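Side-chain contacts in Cas13d (uncultured Ruminococcus sp, PDB 6IV9), which binds CRISPR RNA as a Cas13d effector whose two HEPN domains dictate maturation of that RNA and cleavage of its target: residues Cys544-Thr547 with Phe553-Ser556; Ser305-Ile310 with Ser499-Met504; Lys152-Lys157 with Lys760-Glu765. The protein carries 2 engineered substitutions. All coordinates share one frame; numbering follows the deposited sequence.

Contact 1: Cys544-Thr547 with Phe553-Ser556; sequences CELT and FNDS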
loop_
_atom_site.group_PDB
_atom_site.type_symbol
_atom_site.label_atom_id
_atom_site.label_comp_id
_atom_site.label_asym_id
_atom_site.label_seq_id
_atom_site.Cartn_x
_atom_site.Cartn_y
_atom_site.Cartn_z
ATOM N N CYS A 544 5.025 28.264 -13.192
ATOM C CA CYS A 544 4.393 27.061 -12.604
ATOM C C CYS A 544 3.751 27.448 -11.277
ATOM O O CYS A 544 4.105 26.874 -10.285
ATOM C CB CYS A 544 5.395 25.934 -12.423
ATOM S SG CYS A 544 6.898 26.450 -11.571
ATOM N N GLU A 545 2.831 28.398 -11.308
ATOM C CA GLU A 545 2.143 28.811 -10.073
ATOM C C GLU A 545 0.930 27.899 -9.907
ATOM O O GLU A 545 0.047 27.948 -10.707
ATOM C CB GLU A 545 1.735 30.276 -10.165
ATOM C CG GLU A 545 0.990 30.759 -8.946
ATOM C CD GLU A 545 0.806 32.265 -8.849
ATOM O OE1 GLU A 545 1.259 32.847 -7.860
ATOM O OE2 GLU A 545 0.217 32.845 -9.768
ATOM N N LEU A 546 0.952 27.064 -8.890
ATOM C CA LEU A 546 -0.178 26.152 -8.662
ATOM C C LEU A 546 -1.369 26.981 -8.210
ATOM O O LEU A 546 -1.162 27.926 -7.503
ATOM C CB LEU A 546 0.234 25.160 -7.579
ATOM C CG LEU A 546 1.213 24.092 -8.043
ATOM C CD1 LEU A 546 1.917 23.468 -6.868
ATOM C CD2 LEU A 546 0.504 23.045 -8.870
ATOM N N THR A 547 -2.573 26.540 -8.561
ATOM C CA THR A 547 -3.838 27.203 -8.164
ATOM C C THR A 547 -4.066 26.996 -6.665
ATOM O O THR A 547 -3.452 26.122 -6.100
ATOM C CB THR A 547 -5.008 26.830 -9.069
ATOM O OG1 THR A 547 -5.188 25.424 -9.029
ATOM C CG2 THR A 547 -4.789 27.270 -10.495
ATOM N N PHE A 553 1.502 21.503 -2.610
ATOM C CA PHE A 553 2.548 20.869 -3.458
ATOM C C PHE A 553 3.820 21.707 -3.536
ATOM O O PHE A 553 4.871 21.202 -3.840
ATOM C CB PHE A 553 1.979 20.444 -4.802
ATOM C CG PHE A 553 1.093 19.252 -4.640
ATOM C CD1 PHE A 553 1.639 18.018 -4.368
ATOM C CD2 PHE A 553 -0.276 19.378 -4.673
ATOM C CE1 PHE A 553 0.825 16.922 -4.186
ATOM C CE2 PHE A 553 -1.086 18.277 -4.495
ATOM C CZ PHE A 553 -0.531 17.055 -4.248
ATOM N N ASN A 554 3.731 22.973 -3.156
ATOM C CA ASN A 554 4.945 23.824 -3.109
ATOM C C ASN A 554 5.882 23.296 -2.015
ATOM O O ASN A 554 7.056 23.594 -2.062
ATOM C CB ASN A 554 4.611 25.299 -2.933
ATOM C CG ASN A 554 4.001 25.899 -4.177
ATOM O OD1 ASN A 554 4.494 25.689 -5.268
ATOM N ND2 ASN A 554 2.916 26.618 -4.015
ATOM N N ASP A 555 5.346 22.548 -1.059
ATOM C CA ASP A 555 6.130 22.009 0.078
ATOM C C ASP A 555 6.438 20.522 -0.147
ATOM O O ASP A 555 6.729 19.838 0.810
ATOM C CB ASP A 555 5.412 22.256 1.400
ATOM C CG ASP A 555 6.216 23.091 2.373
ATOM O OD1 ASP A 555 7.401 23.317 2.114
ATOM O OD2 ASP A 555 5.654 23.486 3.389
ATOM N N SER A 556 6.455 20.114 -1.413
ATOM C CA SER A 556 6.621 18.701 -1.825
ATOM C C SER A 556 7.927 18.135 -1.291
ATOM O O SER A 556 7.950 16.989 -0.890
ATOM C CB SER A 556 6.505 18.526 -3.294
ATOM O OG SER A 556 5.165 18.566 -3.672
#
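Leu546 reaches across its loop with one methyl, CD1, which sits 3.7 Å from CB of Phe553 and also meets the side-chain amide of Asn554. The packed half of the contact is the Leu546-Phe553 side. The two side chains cross at about a right angle, and because CG of Phe553 lies anti to its carbonyl carbon (chi1 -72°), the ring is carried away from the leucine and only CB is left to receive the methyl. That ring goes instead into a buried aromatic cluster, edge-to-face with Tyr304 and close to Phe525 of helix 511-535. Phe160 of helix 152-160 also touches Leu546.

The looser half belongs to Asn554, an exposed residue that slides past Leu546 in the opposite direction, its OD1 3.8 Å from CD1. Just beyond, Ser556 OG donates to Phe553 O at 2.7 Å, fastening the turn into helix 556-570; the same O accepts the Ser556 backbone N. Lys551 bonds Leu546 O, but no hydrogen bond joins Cys544-Thr547 to Phe553-Ser556, and what holds these two segments against each other is mainly apolar contact. A methyl offers the Asn554 amide no hydrogen bond, so it probably does little to fix how that amide is turned.

Contact 2: Ser305-Ile310 with Ser499-Met504; sequences SFINNI and SKMIYM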
loop_
_atom_site.group_PDB
_atom_site.type_symbol
_atom_site.label_atom_id
_atom_site.label_comp_id
_atom_site.label_asym_id
_atom_site.label_seq_id
_atom_site.Cartn_x
_atom_site.Cartn_y
_atom_site.Cartn_z
ATOM N N SER A 305 -6.109 21.141 1.270
ATOM C CA SER A 305 -6.138 22.332 2.151
ATOM C C SER A 305 -7.020 22.150 3.387
ATOM O O SER A 305 -6.757 22.805 4.362
ATOM C CB SER A 305 -6.605 23.511 1.363
ATOM O OG SER A 305 -7.915 23.303 0.907
ATOM N N PHE A 306 -7.952 21.208 3.357
ATOM C CA PHE A 306 -8.986 21.098 4.417
ATOM C C PHE A 306 -8.389 20.919 5.810
ATOM O O PHE A 306 -8.944 21.487 6.726
ATOM C CB PHE A 306 -10.034 20.040 4.072
ATOM C CG PHE A 306 -9.709 18.653 4.559
ATOM C CD1 PHE A 306 -9.970 18.294 5.863
ATOM C CD2 PHE A 306 -9.036 17.754 3.758
ATOM C CE1 PHE A 306 -9.642 17.040 6.338
ATOM C CE2 PHE A 306 -8.701 16.501 4.236
ATOM C CZ PHE A 306 -9.008 16.145 5.519
ATOM N N ILE A 307 -7.309 20.165 5.943
ATOM C CA ILE A 307 -6.785 19.856 7.302
ATOM C C ILE A 307 -6.352 21.129 8.016
ATOM O O ILE A 307 -6.385 21.124 9.222
ATOM C CB ILE A 307 -5.708 18.761 7.315
ATOM C CG1 ILE A 307 -5.605 18.119 8.696
ATOM C CG2 ILE A 307 -4.373 19.280 6.838
ATOM C CD1 ILE A 307 -6.880 17.504 9.170
ATOM N N ASN A 308 -5.896 22.125 7.266
ATOM C CA ASN A 308 -5.439 23.402 7.867
ATOM C C ASN A 308 -6.588 24.407 7.982
ATOM O O ASN A 308 -6.379 25.411 8.602
ATOM C CB ASN A 308 -4.285 23.998 7.063
ATOM C CG ASN A 308 -3.087 23.082 7.010
ATOM O OD1 ASN A 308 -2.322 22.996 7.948
ATOM N ND2 ASN A 308 -2.937 22.371 5.920
ATOM N N ASN A 309 -7.746 24.110 7.407
ATOM C CA ASN A 309 -8.893 25.049 7.384
ATOM C C ASN A 309 -10.032 24.636 8.316
ATOM O O ASN A 309 -10.822 25.486 8.659
ATOM C CB ASN A 309 -9.466 25.163 5.980
ATOM C CG ASN A 309 -8.521 25.857 5.035
ATOM O OD1 ASN A 309 -7.574 26.492 5.466
ATOM N ND2 ASN A 309 -8.769 25.714 3.748
ATOM N N ILE A 310 -10.100 23.373 8.730
ATOM C CA ILE A 310 -11.201 22.907 9.623
ATOM C C ILE A 310 -10.916 23.331 11.063
ATOM O O ILE A 310 -9.863 23.870 11.315
ATOM C CB ILE A 310 -11.456 21.392 9.511
ATOM C CG1 ILE A 310 -10.187 20.578 9.755
ATOM C CG2 ILE A 310 -12.106 21.058 8.186
ATOM C CD1 ILE A 310 -10.423 19.103 9.867
ATOM N N SER A 499 1.119 15.548 6.679
ATOM C CA SER A 499 1.943 14.371 7.049
ATOM C C SER A 499 1.319 13.669 8.255
ATOM O O SER A 499 1.235 12.479 8.251
ATOM C CB SER A 499 3.346 14.790 7.361
ATOM O OG SER A 499 3.897 15.516 6.298
ATOM N N LYS A 500 0.895 14.443 9.240
ATOM C CA LYS A 500 0.262 13.894 10.461
ATOM C C LYS A 500 -1.059 13.210 10.088
ATOM O O LYS A 500 -1.417 12.254 10.717
ATOM C CB LYS A 500 0.193 14.971 11.547
ATOM C CG LYS A 500 1.552 15.401 12.067
ATOM C CD LYS A 500 1.504 16.398 13.203
ATOM C CE LYS A 500 1.538 17.839 12.764
ATOM N NZ LYS A 500 2.046 18.725 13.830
ATOM N N MET A 501 -1.765 13.757 9.107
ATOM C CA MET A 501 -3.041 13.161 8.661
ATOM C C MET A 501 -2.751 11.787 8.062
ATOM O O MET A 501 -3.484 10.880 8.332
ATOM C CB MET A 501 -3.714 14.032 7.611
ATOM C CG MET A 501 -4.989 13.465 7.118
ATOM S SD MET A 501 -5.863 14.627 6.083
ATOM C CE MET A 501 -4.824 14.671 4.637
ATOM N N ILE A 502 -1.694 11.683 7.267
ATOM C CA ILE A 502 -1.302 10.370 6.683
ATOM C C ILE A 502 -0.920 9.412 7.813
ATOM O O ILE A 502 -1.336 8.284 7.778
ATOM C CB ILE A 502 -0.191 10.523 5.633
ATOM C CG1 ILE A 502 -0.644 11.429 4.488
ATOM C CG2 ILE A 502 0.261 9.164 5.149
ATOM C CD1 ILE A 502 -1.886 10.984 3.791
ATOM N N TYR A 503 -0.223 9.897 8.830
ATOM C CA TYR A 503 0.142 9.011 9.956
ATOM C C TYR A 503 -1.135 8.486 10.619
ATOM O O TYR A 503 -1.194 7.349 10.965
ATOM C CB TYR A 503 0.996 9.709 11.012
ATOM C CG TYR A 503 1.188 8.838 12.220
ATOM C CD1 TYR A 503 2.091 7.799 12.201
ATOM C CD2 TYR A 503 0.409 8.983 13.348
ATOM C CE1 TYR A 503 2.250 6.951 13.275
ATOM C CE2 TYR A 503 0.553 8.145 14.436
ATOM C CZ TYR A 503 1.471 7.119 14.398
ATOM O OH TYR A 503 1.623 6.267 15.438
ATOM N N MET A 504 -2.142 9.337 10.747
ATOM C CA MET A 504 -3.421 8.962 11.392
ATOM C C MET A 504 -4.078 7.820 10.604
ATOM O O MET A 504 -4.486 6.880 11.206
ATOM C CB MET A 504 -4.363 10.165 11.442
ATOM C CG MET A 504 -5.691 9.862 12.068
ATOM S SD MET A 504 -6.888 9.195 10.915
ATOM C CE MET A 504 -7.217 10.655 9.942
#
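Met501 brings its sulfur against CZ and CE2 of the Phe306 ring, with SD 3.5 Å from CZ and 3.9 Å from CE2. This is a Met-aromatic contact of oblique geometry: SD stands 4.6 Å from the centroid of the Phe306 ring, and the direction to it is 58° off the ring normal. Each partner contributes a particular torsion. Phe306 holds CG in the crowded position between its backbone N and carbonyl carbon (chi1 90°), which turns the ring toward the methionine, whereas Met501 runs out extended from its helix and bends only at the thioether (chi3 70°).

The contact joins the short, weakly bonded helix 306-309 to helix 497-505 in the helical core of the protein, with Ile283 of helix 267-291 also touching Met501.

Apolar packing adds a second, looser approach, in which CB of Ile307 lies 4.3 Å from the same sulfur. Ile307 is itself backed by Leu318 of helix 312-330. No hydrogen bond crosses between the two segments; within them, O of Phe306 accepts from the backbone N of both Asn309 and Ile310, which closes the short helical turn, and in helix 497-505 Tyr503 N donates to Ser499 O.

Contact 3: Lys152-Lys157 with Lys760-Glu765; sequences KSELEK and KEIIPE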
loop_
_atom_site.group_PDB
_atom_site.type_symbol
_atom_site.label_atom_id
_atom_site.label_comp_id
_atom_site.label_asym_id
_atom_site.label_seq_id
_atom_site.Cartn_x
_atom_site.Cartn_y
_atom_site.Cartn_z
ATOM N N LYS A 152 -4.800 16.963 -21.345
ATOM C CA LYS A 152 -3.641 17.759 -20.883
ATOM C C LYS A 152 -4.034 19.224 -20.703
ATOM O O LYS A 152 -3.689 19.775 -19.700
ATOM C CB LYS A 152 -2.534 17.666 -21.934
ATOM C CG LYS A 152 -1.298 18.510 -21.707
ATOM C CD LYS A 152 -0.248 18.211 -22.738
ATOM C CE LYS A 152 1.032 18.998 -22.599
ATOM N NZ LYS A 152 0.835 20.441 -22.833
ATOM N N SER A 153 -4.736 19.817 -21.657
ATOM C CA SER A 153 -5.098 21.248 -21.523
ATOM C C SER A 153 -6.050 21.494 -20.351
ATOM O O SER A 153 -5.850 22.431 -19.626
ATOM C CB SER A 153 -5.641 21.774 -22.803
ATOM O OG SER A 153 -4.623 21.793 -23.773
ATOM N N GLU A 154 -7.066 20.663 -20.208
ATOM C CA GLU A 154 -8.017 20.823 -19.091
ATOM C C GLU A 154 -7.270 20.650 -17.768
ATOM O O GLU A 154 -7.521 21.397 -16.867
ATOM C CB GLU A 154 -9.091 19.749 -19.187
ATOM C CG GLU A 154 -10.333 20.182 -19.913
ATOM C CD GLU A 154 -10.688 21.655 -19.815
ATOM O OE1 GLU A 154 -11.168 22.065 -18.764
ATOM O OE2 GLU A 154 -10.459 22.370 -20.800
ATOM N N LEU A 155 -6.385 19.667 -17.685
ATOM C CA LEU A 155 -5.626 19.435 -16.440
ATOM C C LEU A 155 -4.722 20.627 -16.120
ATOM O O LEU A 155 -4.708 21.033 -14.996
ATOM C CB LEU A 155 -4.842 18.134 -16.577
ATOM C CG LEU A 155 -5.703 16.886 -16.423
ATOM C CD1 LEU A 155 -4.988 15.644 -16.896
ATOM C CD2 LEU A 155 -6.150 16.739 -14.991
ATOM N N GLU A 156 -4.031 21.179 -17.110
ATOM C CA GLU A 156 -3.139 22.336 -16.859
ATOM C C GLU A 156 -3.978 23.504 -16.345
ATOM O O GLU A 156 -3.564 24.150 -15.418
ATOM C CB GLU A 156 -2.412 22.732 -18.139
ATOM C CG GLU A 156 -1.357 21.733 -18.554
ATOM C CD GLU A 156 -0.790 21.891 -19.953
ATOM O OE1 GLU A 156 0.197 21.254 -20.230
ATOM O OE2 GLU A 156 -1.357 22.636 -20.743
ATOM N N LYS A 157 -5.133 23.732 -16.941
ATOM C CA LYS A 157 -5.977 24.848 -16.458
ATOM C C LYS A 157 -6.398 24.603 -15.005
ATOM O O LYS A 157 -6.308 25.506 -14.226
ATOM C CB LYS A 157 -7.214 24.983 -17.338
ATOM C CG LYS A 157 -6.938 25.457 -18.750
ATOM C CD LYS A 157 -8.186 25.904 -19.451
ATOM C CE LYS A 157 -8.631 24.962 -20.539
ATOM N NZ LYS A 157 -10.043 25.199 -20.905
ATOM N N LYS A 760 -16.300 16.229 -19.510
ATOM C CA LYS A 760 -17.585 16.965 -19.521
ATOM C C LYS A 760 -17.330 18.433 -19.850
ATOM O O LYS A 760 -18.196 19.047 -20.408
ATOM C CB LYS A 760 -18.354 16.798 -18.214
ATOM C CG LYS A 760 -19.788 17.284 -18.291
ATOM C CD LYS A 760 -20.714 16.696 -17.275
ATOM C CE LYS A 760 -22.087 17.318 -17.340
ATOM N NZ LYS A 760 -22.916 16.923 -16.184
ATOM N N GLU A 761 -16.189 18.959 -19.436
ATOM C CA GLU A 761 -15.841 20.374 -19.695
ATOM C C GLU A 761 -15.484 20.597 -21.165
ATOM O O GLU A 761 -15.489 21.740 -21.571
ATOM C CB GLU A 761 -14.687 20.813 -18.804
ATOM C CG GLU A 761 -15.073 20.917 -17.350
ATOM C CD GLU A 761 -16.259 21.816 -17.074
ATOM O OE1 GLU A 761 -16.305 22.908 -17.645
ATOM O OE2 GLU A 761 -17.131 21.420 -16.297
ATOM N N ILE A 762 -15.123 19.557 -21.907
ATOM C CA ILE A 762 -14.668 19.796 -23.303
ATOM C C ILE A 762 -15.514 19.062 -24.345
ATOM O O ILE A 762 -15.354 19.373 -25.515
ATOM C CB ILE A 762 -13.173 19.470 -23.414
ATOM C CG1 ILE A 762 -12.890 18.007 -23.090
ATOM C CG2 ILE A 762 -12.382 20.381 -22.510
ATOM C CD1 ILE A 762 -11.537 17.557 -23.520
ATOM N N ILE A 763 -16.364 18.131 -23.932
ATOM C CA ILE A 763 -17.225 17.407 -24.906
ATOM C C ILE A 763 -18.656 17.927 -24.757
ATOM O O ILE A 763 -19.297 17.625 -23.774
ATOM C CB ILE A 763 -17.162 15.886 -24.683
ATOM C CG1 ILE A 763 -15.730 15.378 -24.534
ATOM C CG2 ILE A 763 -17.905 15.152 -25.772
ATOM C CD1 ILE A 763 -14.946 15.414 -25.799
ATOM N N PRO A 764 -19.189 18.647 -25.761
ATOM C CA PRO A 764 -20.538 19.202 -25.713
ATOM C C PRO A 764 -21.593 18.105 -25.557
ATOM O O PRO A 764 -22.515 18.287 -24.853
ATOM C CB PRO A 764 -20.695 19.842 -27.095
ATOM C CG PRO A 764 -19.291 20.197 -27.475
ATOM C CD PRO A 764 -18.494 19.014 -26.981
ATOM N N GLU A 765 -21.327 16.945 -26.137
ATOM C CA GLU A 765 -22.263 15.793 -26.126
ATOM C C GLU A 765 -22.536 15.285 -24.704
ATOM O O GLU A 765 -23.533 14.616 -24.522
ATOM C CB GLU A 765 -21.723 14.684 -27.022
ATOM C CG GLU A 765 -21.854 14.979 -28.497
ATOM C CD GLU A 765 -20.791 15.895 -29.067
ATOM O OE1 GLU A 765 -19.873 16.244 -28.348
ATOM O OE2 GLU A 765 -20.898 16.253 -30.238
#
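Glu154 lays the flat end of its side chain beneath a methyl of Ile762. CG2 of Ile762 stands well above the carboxylate plane, 3.3 Å from OE2 of Glu154 and 3.3 Å from its CG, so the methyl rests on the CG, CD and OE2 side of the group, leaving OE1 to Glu761. The two side chains slide past each other in opposite directions. Both chi1 (-94°) and chi2 (-31°) of Glu154 lie off the staggered values as the carboxylate folds into this position, which suggests some strain.

Glu761 comes in on the same face but lies across Glu154 at about a right angle, its CB 3.7 Å from OE1 of Glu154. Beyond CB its chain bends off, and the two carboxylate planes end 37° apart, with OE1 of Glu154 5.3 Å from OE1 of Glu761. The like charges are therefore near but not touching.

The contact bridges the exposed side of helix 152-160 and the turn that follows helix 713-760, two parts of the chain about 600 residues apart. Lys157, one turn on from Glu154, offsets the negative charge: its NZ makes a 2.9 Å salt bridge to OE2 of Glu154 on the syn side, displaced slightly to the face turned away from Ile762. An alanine in place of Glu154 would remove the carboxylate and is likely to leave Lys157 without its salt-bridge mate and the Ile762 methyl without the surface it rests on. On the far side of the same helix, Lys152 NZ pairs with OE1 of Glu156 at 2.8 Å.

Along the chain, contact 3 spans the widest interval, from helix 152-160 to the turn after helix 713-760, and the other two fall within that interval: contact 2 comes first, contact 1 after it. Contacts 1 and 2 have centres about 17 Å apart and meet the same surroundings, since Tyr304, just before helix 306-309, belongs to the aromatic surroundings of contact 1, while helix 556-570, which begins at contact 1, touches Ser499 and Tyr503. Helix 152-160 links contacts 1 and 3, whose nearest atoms are about 4 Å apart. Contacts 2 and 3 are the most distant pair, with centres about 30 Å apart. Buried apolar packing thus gives way to a charged surface contact, whose nearest atom is about 5 Å from the bound RNA.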